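Local structure of large ribosomal subunit protein uL10 (Thermotoga maritima, 1ZAV) at residues A[96-99]-A[100-104]. The protein forms part of the ribosomal stalk, binds large-subunit rRNA and probably plays a central role in the ribosome's interaction with GTP-bound translation factors. Residues are numbered along the deposited sequence; the frame is centred on the assembly and turned at random.
Sequences AVKI and IYNFY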
loop_
_atom_site.group_PDB
_atom_site.type_symbol
_atom_site.label_atom_id
_atom_site.label_comp_id
_atom_site.label_asym_id
_atom_site.label_seq_id
_atom_site.Cartn_x
_atom_site.Cartn_y
_atom_site.Cartn_z
ATOM N N ALA A 96 -3.881 -20.427 7.929
ATOM C CA ALA A 96 -3.373 -21.345 8.946
ATOM C C ALA A 96 -2.489 -20.593 9.938
ATOM O O ALA A 96 -2.477 -20.898 11.131
ATOM C CB ALA A 96 -2.581 -22.489 8.297
ATOM N N VAL A 97 -1.735 -19.620 9.443
ATOM C CA VAL A 97 -0.884 -18.842 10.336
ATOM C C VAL A 97 -1.797 -18.086 11.318
ATOM O O VAL A 97 -1.566 -18.089 12.529
ATOM C CB VAL A 97 -0.009 -17.853 9.552
ATOM C CG1 VAL A 97 0.909 -17.090 10.520
ATOM C CG2 VAL A 97 0.833 -18.612 8.503
ATOM N N LYS A 98 -2.848 -17.468 10.794
ATOM C CA LYS A 98 -3.798 -16.730 11.634
ATOM C C LYS A 98 -4.422 -17.628 12.691
ATOM O O LYS A 98 -4.590 -17.229 13.849
ATOM C CB LYS A 98 -4.916 -16.128 10.782
ATOM C CG LYS A 98 -5.905 -15.281 11.588
ATOM C CD LYS A 98 -7.191 -15.017 10.820
ATOM C CE LYS A 98 -6.921 -14.496 9.413
ATOM N NZ LYS A 98 -6.189 -13.195 9.406
ATOM N N ILE A 99 -4.789 -18.842 12.284
ATOM C CA ILE A 99 -5.397 -19.794 13.199
ATOM C C ILE A 99 -4.490 -20.155 14.377
ATOM O O ILE A 99 -4.929 -20.150 15.526
ATOM C CB ILE A 99 -5.830 -21.103 12.451
ATOM C CG1 ILE A 99 -6.997 -20.794 11.507
ATOM C CG2 ILE A 99 -6.253 -22.184 13.454
ATOM C CD1 ILE A 99 -7.396 -21.945 10.596
ATOM N N ILE A 100 -3.223 -20.464 14.111
ATOM C CA ILE A 100 -2.347 -20.844 15.205
ATOM C C ILE A 100 -1.915 -19.629 16.021
ATOM O O ILE A 100 -1.631 -19.739 17.213
ATOM C CB ILE A 100 -1.100 -21.609 14.698
ATOM C CG1 ILE A 100 -0.401 -22.294 15.879
ATOM C CG2 ILE A 100 -0.163 -20.656 13.989
ATOM C CD1 ILE A 100 0.769 -23.179 15.474
ATOM N N TYR A 101 -1.870 -18.471 15.376
ATOM C CA TYR A 101 -1.501 -17.236 16.069
ATOM C C TYR A 101 -2.587 -16.927 17.113
ATOM O O TYR A 101 -2.291 -16.673 18.279
ATOM C CB TYR A 101 -1.414 -16.072 15.076
ATOM C CG TYR A 101 -1.018 -14.748 15.706
ATOM C CD1 TYR A 101 0.310 -14.484 16.044
ATOM C CD2 TYR A 101 -1.975 -13.765 15.973
ATOM C CE1 TYR A 101 0.678 -13.266 16.632
ATOM C CE2 TYR A 101 -1.620 -12.548 16.563
ATOM C CZ TYR A 101 -0.291 -12.307 16.888
ATOM O OH TYR A 101 0.064 -11.107 17.465
ATOM N N ASN A 102 -3.845 -16.971 16.689
ATOM C CA ASN A 102 -4.964 -16.697 17.590
ATOM C C ASN A 102 -5.184 -17.808 18.619
ATOM O O ASN A 102 -5.803 -17.583 19.662
ATOM C CB ASN A 102 -6.241 -16.466 16.775
ATOM C CG ASN A 102 -6.203 -15.166 15.982
ATOM O OD1 ASN A 102 -6.909 -15.011 14.984
ATOM N ND2 ASN A 102 -5.377 -14.221 16.430
ATOM N N PHE A 103 -4.681 -19.009 18.336
ATOM C CA PHE A 103 -4.835 -20.114 19.271
ATOM C C PHE A 103 -3.895 -19.888 20.448
ATOM O O PHE A 103 -4.295 -20.027 21.608
ATOM C CB PHE A 103 -4.501 -21.454 18.599
ATOM C CG PHE A 103 -4.645 -22.641 19.513
ATOM C CD1 PHE A 103 -5.895 -23.195 19.767
ATOM C CD2 PHE A 103 -3.528 -23.201 20.122
ATOM C CE1 PHE A 103 -6.032 -24.285 20.619
ATOM C CE2 PHE A 103 -3.648 -24.287 20.976
ATOM C CZ PHE A 103 -4.906 -24.836 21.226
ATOM N N TYR A 104 -2.642 -19.552 20.144
ATOM C CA TYR A 104 -1.652 -19.298 21.184
ATOM C C TYR A 104 -2.121 -18.120 22.032
ATOM O O TYR A 104 -1.905 -18.093 23.241
ATOM C CB TYR A 104 -0.282 -18.989 20.569
ATOM C CG TYR A 104 0.584 -20.216 20.371
ATOM C CD1 TYR A 104 0.131 -21.302 19.619
ATOM C CD2 TYR A 104 1.839 -20.311 20.974
ATOM C CE1 TYR A 104 0.907 -22.464 19.477
ATOM C CE2 TYR A 104 2.624 -21.460 20.837
ATOM C CZ TYR A 104 2.148 -22.532 20.090
ATOM O OH TYR A 104 2.908 -23.673 19.973
#
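One face of the N102 carboxamide is turned back on the preceding helical turn, where K98 O sits over it, 3.4 Å from N102 CG. K98 CG approaches the same face obliquely at its oxygen end, 3.6 Å from N102 OD1, as the two side chains run alongside each other. The rings of Y101 and F103 instead lead out of this contact, and of these two side chains it is the CB atoms that do the touching: Y101 CB lies 3.3 Å from V97 O, and F103 CB 3.4 Å from I99 O. The case illustrates i to i+4 packing in an alpha-helix. I100 N, Y101 N and N102 N donate to the carbonyls four residues back, the last bond, N102 N to K98 O, being 2.9 Å long and nearly straight at 167°; F103 N to I99 O is weak. Helix 94-106 belongs to a domain built on an antiparallel sheet flanked by helices, and V97 packs on strand 24-28 and helix 126-133, whereas I99 faces helix 35-49. With I100 CG1 anti to its backbone N (chi1 -166°), CG2 is left close to the previous turn, 3.3 Å from V97 O. K98 starts out extended, then bends at its last two torsions, and NZ hydrogen-bonds to A133 O. With N102 reduced to an alanine, the amide over K98 O is gone, and the K98 chain is likely to lose its neighbour along that side and turn more freely.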